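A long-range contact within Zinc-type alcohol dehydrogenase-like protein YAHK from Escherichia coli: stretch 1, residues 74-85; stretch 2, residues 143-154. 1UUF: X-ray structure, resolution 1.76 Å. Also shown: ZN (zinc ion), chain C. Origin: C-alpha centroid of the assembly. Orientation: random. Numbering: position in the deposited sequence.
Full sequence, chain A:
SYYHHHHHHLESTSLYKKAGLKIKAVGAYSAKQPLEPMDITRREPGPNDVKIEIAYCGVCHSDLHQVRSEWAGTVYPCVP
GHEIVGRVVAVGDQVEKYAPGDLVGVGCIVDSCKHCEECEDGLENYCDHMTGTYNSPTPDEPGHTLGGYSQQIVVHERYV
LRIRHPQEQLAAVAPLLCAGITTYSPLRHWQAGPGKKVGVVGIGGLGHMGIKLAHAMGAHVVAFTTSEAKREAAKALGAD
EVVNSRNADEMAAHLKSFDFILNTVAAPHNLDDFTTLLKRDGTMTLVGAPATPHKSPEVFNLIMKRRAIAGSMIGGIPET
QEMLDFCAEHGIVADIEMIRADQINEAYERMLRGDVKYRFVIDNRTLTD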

# COMPACT_ATOMS: atom_id res chain seq x y z
N THR A 74 -19.62 4.69 21.55
CA THR A 74 -20.78 5.55 21.44
C THR A 74 -21.24 6.17 22.75
O THR A 74 -21.37 5.48 23.77
CB THR A 74 -21.97 4.79 20.82
OG1 THR A 74 -21.62 4.32 19.52
CG2 THR A 74 -23.19 5.70 20.71
N VAL A 75 -21.48 7.47 22.71
CA VAL A 75 -21.95 8.21 23.87
C VAL A 75 -23.42 8.51 23.61
O VAL A 75 -23.78 8.96 22.52
CB VAL A 75 -21.19 9.54 24.05
CG1 VAL A 75 -21.68 10.27 25.29
CG2 VAL A 75 -19.70 9.27 24.14
N TYR A 76 -24.27 8.26 24.60
CA TYR A 76 -25.69 8.49 24.44
C TYR A 76 -26.18 9.73 25.18
O TYR A 76 -25.59 10.14 26.18
CB TYR A 76 -26.48 7.26 24.89
CG TYR A 76 -26.04 6.00 24.20
CD1 TYR A 76 -24.92 5.30 24.64
CD2 TYR A 76 -26.73 5.52 23.08
CE1 TYR A 76 -24.49 4.15 23.98
CE2 TYR A 76 -26.30 4.38 22.42
CZ TYR A 76 -25.18 3.70 22.88
OH TYR A 76 -24.76 2.56 22.23
N PRO A 77 -27.27 10.35 24.69
CA PRO A 77 -27.99 9.90 23.49
C PRO A 77 -27.16 10.04 22.22
O PRO A 77 -26.29 10.91 22.13
CB PRO A 77 -29.22 10.81 23.48
CG PRO A 77 -28.70 12.07 24.07
CD PRO A 77 -27.87 11.57 25.24
N CYS A 78 -27.42 9.18 21.25
CA CYS A 78 -26.69 9.22 19.99
C CYS A 78 -27.61 9.63 18.85
O CYS A 78 -28.61 8.97 18.58
CB CYS A 78 -26.09 7.86 19.67
SG CYS A 78 -25.24 7.81 18.06
N VAL A 79 -27.27 10.74 18.19
CA VAL A 79 -28.05 11.24 17.07
C VAL A 79 -27.12 11.19 15.87
O VAL A 79 -26.27 12.08 15.69
CB VAL A 79 -28.53 12.68 17.30
CG1 VAL A 79 -29.22 13.22 16.04
CG2 VAL A 79 -29.50 12.72 18.47
N PRO A 80 -27.23 10.15 15.04
CA PRO A 80 -26.39 9.98 13.85
C PRO A 80 -26.74 10.94 12.72
O PRO A 80 -27.49 11.89 12.90
CB PRO A 80 -26.65 8.52 13.44
CG PRO A 80 -27.22 7.88 14.69
CD PRO A 80 -28.08 8.96 15.24
N GLY A 81 -26.17 10.66 11.55
CA GLY A 81 -26.41 11.48 10.38
C GLY A 81 -25.29 12.44 10.05
O GLY A 81 -25.01 13.35 10.82
N HIS A 82 -24.63 12.23 8.92
CA HIS A 82 -23.58 13.15 8.51
C HIS A 82 -23.43 13.31 7.00
O HIS A 82 -22.33 13.46 6.48
CB HIS A 82 -22.24 12.79 9.18
CG HIS A 82 -21.75 11.40 8.91
ND1 HIS A 82 -20.85 10.77 9.75
CD2 HIS A 82 -21.99 10.53 7.90
CE1 HIS A 82 -20.56 9.58 9.26
NE2 HIS A 82 -21.24 9.41 8.14
N GLU A 83 -24.57 13.28 6.32
CA GLU A 83 -24.67 13.49 4.88
C GLU A 83 -25.80 14.51 4.85
O GLU A 83 -26.91 14.23 4.39
CB GLU A 83 -25.05 12.20 4.15
CG GLU A 83 -23.99 11.10 4.27
CD GLU A 83 -24.21 9.95 3.31
OE1 GLU A 83 -25.38 9.62 3.02
OE2 GLU A 83 -23.21 9.36 2.85
N ILE A 84 -25.48 15.69 5.37
CA ILE A 84 -26.42 16.80 5.55
C ILE A 84 -26.45 17.91 4.49
O ILE A 84 -25.41 18.42 4.09
CB ILE A 84 -26.13 17.48 6.91
CG1 ILE A 84 -26.23 16.45 8.04
CG2 ILE A 84 -27.10 18.64 7.15
CD1 ILE A 84 -25.57 16.90 9.33
N VAL A 85 -27.66 18.28 4.08
CA VAL A 85 -27.84 19.38 3.14
C VAL A 85 -29.01 20.21 3.65
O VAL A 85 -29.97 19.68 4.21
CB VAL A 85 -28.13 18.92 1.69
CG1 VAL A 85 -26.93 18.16 1.16
CG2 VAL A 85 -29.39 18.07 1.64
N GLY A 143 -22.33 17.66 25.61
CA GLY A 143 -20.96 17.20 25.77
C GLY A 143 -20.37 16.46 24.58
O GLY A 143 -19.16 16.32 24.48
N HIS A 144 -21.24 15.98 23.69
CA HIS A 144 -20.79 15.28 22.50
C HIS A 144 -21.65 15.75 21.33
O HIS A 144 -22.80 16.16 21.51
CB HIS A 144 -20.87 13.76 22.67
CG HIS A 144 -22.24 13.26 23.01
ND1 HIS A 144 -22.83 13.47 24.23
CD2 HIS A 144 -23.14 12.56 22.27
CE1 HIS A 144 -24.03 12.92 24.24
NE2 HIS A 144 -24.24 12.37 23.06
N THR A 145 -21.09 15.69 20.12
CA THR A 145 -21.82 16.16 18.95
C THR A 145 -23.03 15.31 18.55
O THR A 145 -23.00 14.08 18.62
CB THR A 145 -20.86 16.27 17.73
OG1 THR A 145 -20.16 15.04 17.55
CG2 THR A 145 -19.85 17.39 17.96
N LEU A 146 -24.08 16.00 18.15
CA LEU A 146 -25.32 15.37 17.71
C LEU A 146 -25.43 15.63 16.21
O LEU A 146 -25.29 16.77 15.77
CB LEU A 146 -26.51 15.98 18.46
CG LEU A 146 -26.37 15.89 19.98
CD1 LEU A 146 -27.53 16.60 20.65
CD2 LEU A 146 -26.31 14.43 20.41
N GLY A 147 -25.67 14.57 15.44
CA GLY A 147 -25.73 14.66 13.99
C GLY A 147 -26.90 15.25 13.23
O GLY A 147 -27.71 16.01 13.76
N GLY A 148 -26.97 14.87 11.95
CA GLY A 148 -27.99 15.36 11.05
C GLY A 148 -29.40 14.80 11.08
O GLY A 148 -30.24 15.24 10.29
N TYR A 149 -29.68 13.83 11.95
CA TYR A 149 -31.04 13.31 12.05
C TYR A 149 -31.77 14.32 12.92
O TYR A 149 -32.36 13.97 13.95
CB TYR A 149 -31.07 11.95 12.76
CG TYR A 149 -30.53 10.77 12.00
CD1 TYR A 149 -29.91 10.91 10.76
CD2 TYR A 149 -30.61 9.49 12.55
CE1 TYR A 149 -29.37 9.80 10.09
CE2 TYR A 149 -30.09 8.39 11.90
CZ TYR A 149 -29.47 8.54 10.67
OH TYR A 149 -28.93 7.43 10.07
N SER A 150 -31.71 15.58 12.52
CA SER A 150 -32.33 16.66 13.28
C SER A 150 -32.80 17.79 12.37
O SER A 150 -32.51 17.79 11.17
CB SER A 150 -31.33 17.19 14.31
OG SER A 150 -30.13 17.58 13.67
N GLN A 151 -33.50 18.76 12.95
CA GLN A 151 -34.02 19.89 12.19
C GLN A 151 -33.01 20.98 11.88
O GLN A 151 -33.12 21.66 10.86
CB GLN A 151 -35.19 20.53 12.94
CG GLN A 151 -36.38 19.63 13.18
CD GLN A 151 -37.50 20.37 13.89
OE1 GLN A 151 -37.31 20.92 14.97
NE2 GLN A 151 -38.67 20.39 13.26
N GLN A 152 -32.04 21.16 12.77
CA GLN A 152 -31.02 22.20 12.60
C GLN A 152 -29.66 21.77 13.12
O GLN A 152 -29.54 20.86 13.93
CB GLN A 152 -31.44 23.48 13.35
CG GLN A 152 -32.64 24.20 12.75
CD GLN A 152 -33.07 25.41 13.58
OE1 GLN A 152 -33.92 26.20 13.15
NE2 GLN A 152 -32.49 25.56 14.77
N ILE A 153 -28.62 22.44 12.63
CA ILE A 153 -27.25 22.17 13.07
C ILE A 153 -26.49 23.48 12.92
O ILE A 153 -26.81 24.30 12.06
CB ILE A 153 -26.60 21.03 12.24
CG1 ILE A 153 -25.27 20.60 12.89
CG2 ILE A 153 -26.38 21.49 10.80
CD1 ILE A 153 -24.69 19.31 12.31
N VAL A 154 -25.50 23.70 13.80
CA VAL A 154 -24.70 24.92 13.76
C VAL A 154 -23.24 24.49 13.59
O VAL A 154 -22.71 23.73 14.41
CB VAL A 154 -24.86 25.74 15.06
CG1 VAL A 154 -24.00 26.99 15.01
CG2 VAL A 154 -26.32 26.10 15.26
ZN ZN C . -20.57 8.13 6.52
O HOH W 1 -24.64 11.63 18.79
O HOH W 2 -18.67 7.17 7.36

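The contact begins at H144, whose imidazole serves in two ways. Its edge nitrogen NE2 donates a nearly straight hydrogen bond to P77 O (2.7 Å), while one ring face receives V75, with CG1 lying 3.6 Å from the ring centroid and close to the ring normal. A flat aromatic ring with a polar edge suits this site, since it can satisfy a carbonyl that lies near its plane and still pack against a methyl group. T145 turns its side chain away, but its backbone takes part through water 1, which donates to T145 O (3.0 Å) and accepts from V79 N (2.8 Å). L146 supplies apolar bulk, its CB 4.0 Å from V79 CB.

At the two glycines the backbones come together, with the CA atoms of G81 and G148 only 4.2 Å apart. G147 N donates to V79 O (2.6 Å) and G148 N to G81 O (2.7 Å). A CB on G147 would run into the carbonyl oxygens of V79, P80 and G81; one on G148 would strike I84 CG1. Without a side chain, G148 instead lets I84 CD1 come within 3.3 Å of its CA. G81, across from them, is constrained twice over: a CB there would clash with Y149 CD1, and its backbone angles by themselves call for glycine.

Y149 joins polar and apolar contacts. Its backbone N donates to P80 O (3.1 Å), and the broad, flat ring suits the site because its face covers P80, whose CB lies 4.1 Å from the ring centroid of Y149 in a CH-pi contact. Its CB also packs 4.0 Å from V79 CG1. S150 braces its own stretch, OG donating to G147 O (2.9 Å). Finally I153, in a strand, points toward stretch 1 and brings its CD1 to 3.9 Å from I84 CD1, a fitting apolar pairing of two buried, branched side chains.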